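Local coordinates for protein ketosynthase (Streptomyces sp. MSC090213JE08, PDB 6KXF) that probably catalyses the decarboxylative condensation of malonyl-ACP with an acyl chain on an acyl carrier protein, extending the acyl chain by two carbons as a 3-oxoacyl-ACP, at residues A[11-16]-A[239-244]. Sequence-based numbering, arbitrary orientation.
Sequences VLTGFG and VLESLE
With chi1 of 53°, Thr13 sets OG1 between its own backbone N and carbonyl carbon, while Glu241 sends CG anti to its backbone N (chi1 -175°) and runs on extended to its carboxylate. The two side chains meet at about a right angle, and the hydroxyl gives its hydrogen to Glu241 OE1 at 2.8 Å from Thr13 OG1. Threonine supplies the hydroxyl donor on a short branch, and its side chain also touches Ala246. Arg249 adds a salt bridge to OE1 and Ser245 binds OE2, so both carboxylate oxygens of this buried glutamate are engaged, and the arginine would probably keep it ionised. Val239 CG1 lies 3.3 Å from Thr13 OG1, an apolar wall beside the hydroxyl.

The backbones pair as antiparallel strands. Val11 N reaches Glu241 O at 2.9 Å in an almost straight bond, and Glu241 N returns a more bent one to Val11 O. On the face carrying Leu12 and Leu240, the two side chains lie alongside each other, pointing the same way, with Leu12 CD2 3.7 Å from Leu240 CD1. Beyond Leu12 the register slips: Thr13 and Gly14 together oppose Val239, whose O accepts from Thr13 N (3.0 Å) and whose N donates to Gly14 O (2.9 Å). Glycine fits here because a CB would run into Val239 CG2. Past the other end, Ser242 N-caps helix 243-248 through Ser245 N, and Leu243 CD1 packs on Val11 CG1.

The slip resembles a classic beta bulge, although only Thr13 N bonds to Val239 O and Gly14 N has no partner in the model. Strand 234-242 lies between strands 191-198 and 10-19, antiparallel to both, as the fifth strand does between the fourth and first in the N-terminal half of the thiolase fold.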
ATOM      1  N   VAL A  11     -11.401  21.859   2.136  1.00 33.94           N
ATOM      2  CA  VAL A  11     -10.512  22.547   3.058  1.00 37.24           C
ATOM      3  C   VAL A  11     -10.057  21.579   4.171  1.00 36.60           C
ATOM      4  O   VAL A  11     -10.707  20.550   4.419  1.00 37.83           O
ATOM      5  CB  VAL A  11     -11.182  23.811   3.632  1.00 35.43           C
ATOM      6  CG1 VAL A  11     -11.332  24.902   2.585  1.00 39.10           C
ATOM      7  CG2 VAL A  11     -12.508  23.522   4.313  1.00 40.42           C
ATOM      8  N   LEU A  12      -8.972  21.967   4.864  1.00 34.13           N
ATOM      9  CA  LEU A  12      -8.375  21.250   5.986  1.00 33.80           C
ATOM     10  C   LEU A  12      -8.791  21.930   7.283  1.00 34.66           C
ATOM     11  O   LEU A  12      -8.382  23.062   7.512  1.00 37.13           O
ATOM     12  CB  LEU A  12      -6.849  21.286   5.835  1.00 32.31           C
ATOM     13  CG  LEU A  12      -6.324  20.644   4.559  1.00 35.97           C
ATOM     14  CD1 LEU A  12      -4.824  20.905   4.346  1.00 35.18           C
ATOM     15  CD2 LEU A  12      -6.619  19.150   4.575  1.00 39.09           C
ATOM     16  N   THR A  13      -9.612  21.261   8.098  1.00 34.30           N
ATOM     17  CA  THR A  13     -10.147  21.879   9.305  1.00 35.91           C
ATOM     18  C   THR A  13      -9.516  21.316  10.571  1.00 36.63           C
ATOM     19  O   THR A  13      -9.816  21.803  11.662  1.00 35.06           O
ATOM     20  CB  THR A  13     -11.664  21.692   9.346  1.00 35.13           C
ATOM     21  OG1 THR A  13     -11.998  20.321   9.177  1.00 37.54           O
ATOM     22  CG2 THR A  13     -12.336  22.479   8.247  1.00 39.80           C
ATOM     23  N   GLY A  14      -8.705  20.260  10.432  1.00 38.86           N
ATOM     24  CA  GLY A  14      -8.115  19.569  11.603  1.00 40.03           C
ATOM     25  C   GLY A  14      -6.820  18.840  11.273  1.00 33.80           C
ATOM     26  O   GLY A  14      -6.712  18.162  10.250  1.00 36.89           O
ATOM     27  N   PHE A  15      -5.820  18.980  12.150  1.00 30.84           N
ATOM     28  CA  PHE A  15      -4.574  18.240  12.081  1.00 32.38           C
ATOM     29  C   PHE A  15      -4.374  17.459  13.388  1.00 35.22           C
ATOM     30  O   PHE A  15      -4.433  18.037  14.495  1.00 35.57           O
ATOM     31  CB  PHE A  15      -3.388  19.189  11.826  1.00 39.25           C
ATOM     32  CG  PHE A  15      -3.389  20.012  10.552  1.00 34.80           C
ATOM     33  CD1 PHE A  15      -3.865  19.514   9.354  1.00 36.44           C
ATOM     34  CD2 PHE A  15      -2.868  21.296  10.541  1.00 34.04           C
ATOM     35  CE1 PHE A  15      -3.831  20.275   8.189  1.00 36.80           C
ATOM     36  CE2 PHE A  15      -2.831  22.057   9.382  1.00 37.09           C
ATOM     37  CZ  PHE A  15      -3.315  21.546   8.199  1.00 34.39           C
ATOM     38  N   GLY A  16      -4.135  16.147  13.263  1.00 29.42           N
ATOM     39  CA  GLY A  16      -3.698  15.252  14.314  1.00 34.32           C
ATOM     40  C   GLY A  16      -2.278  14.809  14.031  1.00 35.59           C
ATOM     41  O   GLY A  16      -1.991  14.252  12.943  1.00 38.62           O
ATOM     42  N   VAL A 239      -8.216  16.305   8.657  1.00 34.02           N
ATOM     43  CA  VAL A 239      -9.661  16.402   8.395  1.00 33.56           C
ATOM     44  C   VAL A 239      -9.846  17.207   7.121  1.00 33.68           C
ATOM     45  O   VAL A 239      -9.540  18.417   7.062  1.00 34.30           O
ATOM     46  CB  VAL A 239     -10.476  16.995   9.567  1.00 34.90           C
ATOM     47  CG1 VAL A 239     -11.981  17.040   9.270  1.00 37.65           C
ATOM     48  CG2 VAL A 239     -10.236  16.223  10.849  1.00 35.80           C
ATOM     49  N   LEU A 240     -10.331  16.518   6.078  1.00 34.54           N
ATOM     50  CA  LEU A 240     -10.731  17.140   4.834  1.00 31.13           C
ATOM     51  C   LEU A 240     -12.237  17.299   4.917  1.00 35.76           C
ATOM     52  O   LEU A 240     -12.891  16.367   5.367  1.00 36.04           O
ATOM     53  CB  LEU A 240     -10.354  16.273   3.624  1.00 33.52           C
ATOM     54  CG  LEU A 240      -8.908  16.332   3.154  1.00 35.10           C
ATOM     55  CD1 LEU A 240      -7.987  15.694   4.174  1.00 35.62           C
ATOM     56  CD2 LEU A 240      -8.752  15.652   1.789  1.00 35.44           C
ATOM     57  N   GLU A 241     -12.749  18.461   4.473  1.00 33.81           N
ATOM     58  CA  GLU A 241     -14.139  18.807   4.691  1.00 36.28           C
ATOM     59  C   GLU A 241     -14.585  19.706   3.530  1.00 36.12           C
ATOM     60  O   GLU A 241     -13.785  20.482   3.043  1.00 37.72           O
ATOM     61  CB  GLU A 241     -14.225  19.478   6.062  1.00 39.12           C
ATOM     62  CG  GLU A 241     -15.629  19.805   6.506  1.00 42.41           C
ATOM     63  CD  GLU A 241     -15.772  20.219   7.967  1.00 44.91           C
ATOM     64  OE1 GLU A 241     -14.746  20.310   8.679  1.00 45.93           O
ATOM     65  OE2 GLU A 241     -16.923  20.460   8.385  1.00 46.27           O
ATOM     66  N   SER A 242     -15.836  19.579   3.065  1.00 36.79           N
ATOM     67  CA  SER A 242     -16.355  20.497   2.066  1.00 36.44           C
ATOM     68  C   SER A 242     -16.300  21.928   2.615  1.00 35.82           C
ATOM     69  O   SER A 242     -16.580  22.206   3.824  1.00 40.65           O
ATOM     70  CB  SER A 242     -17.782  20.138   1.669  1.00 39.08           C
ATOM     71  OG  SER A 242     -18.643  20.149   2.803  1.00 41.34           O
ATOM     72  N   LEU A 243     -15.980  22.888   1.763  1.00 40.65           N
ATOM     73  CA  LEU A 243     -16.064  24.287   2.261  1.00 37.38           C
ATOM     74  C   LEU A 243     -17.440  24.575   2.886  1.00 38.19           C
ATOM     75  O   LEU A 243     -17.527  25.193   3.942  1.00 34.98           O
ATOM     76  CB  LEU A 243     -15.792  25.216   1.097  1.00 37.01           C
ATOM     77  CG  LEU A 243     -15.743  26.689   1.435  1.00 40.11           C
ATOM     78  CD1 LEU A 243     -14.796  26.937   2.605  1.00 41.64           C
ATOM     79  CD2 LEU A 243     -15.346  27.464   0.200  1.00 43.17           C
ATOM     80  N   GLU A 244     -18.525  24.107   2.233  1.00 36.06           N
ATOM     81  CA  GLU A 244     -19.869  24.354   2.719  1.00 41.03           C
ATOM     82  C   GLU A 244     -20.033  23.811   4.148  1.00 37.97           C
ATOM     83  O   GLU A 244     -20.619  24.484   5.015  1.00 39.59           O
ATOM     84  CB  GLU A 244     -20.904  23.769   1.756  1.00 41.89           C
ATOM     85  CG  GLU A 244     -20.825  24.373   0.367  1.00 49.29           C
ATOM     86  CD  GLU A 244     -20.275  23.374  -0.644  1.00 64.19           C
ATOM     87  OE1 GLU A 244     -21.070  22.940  -1.522  1.00 77.77           O
ATOM     88  OE2 GLU A 244     -19.064  22.982  -0.522  1.00 70.93           O
TER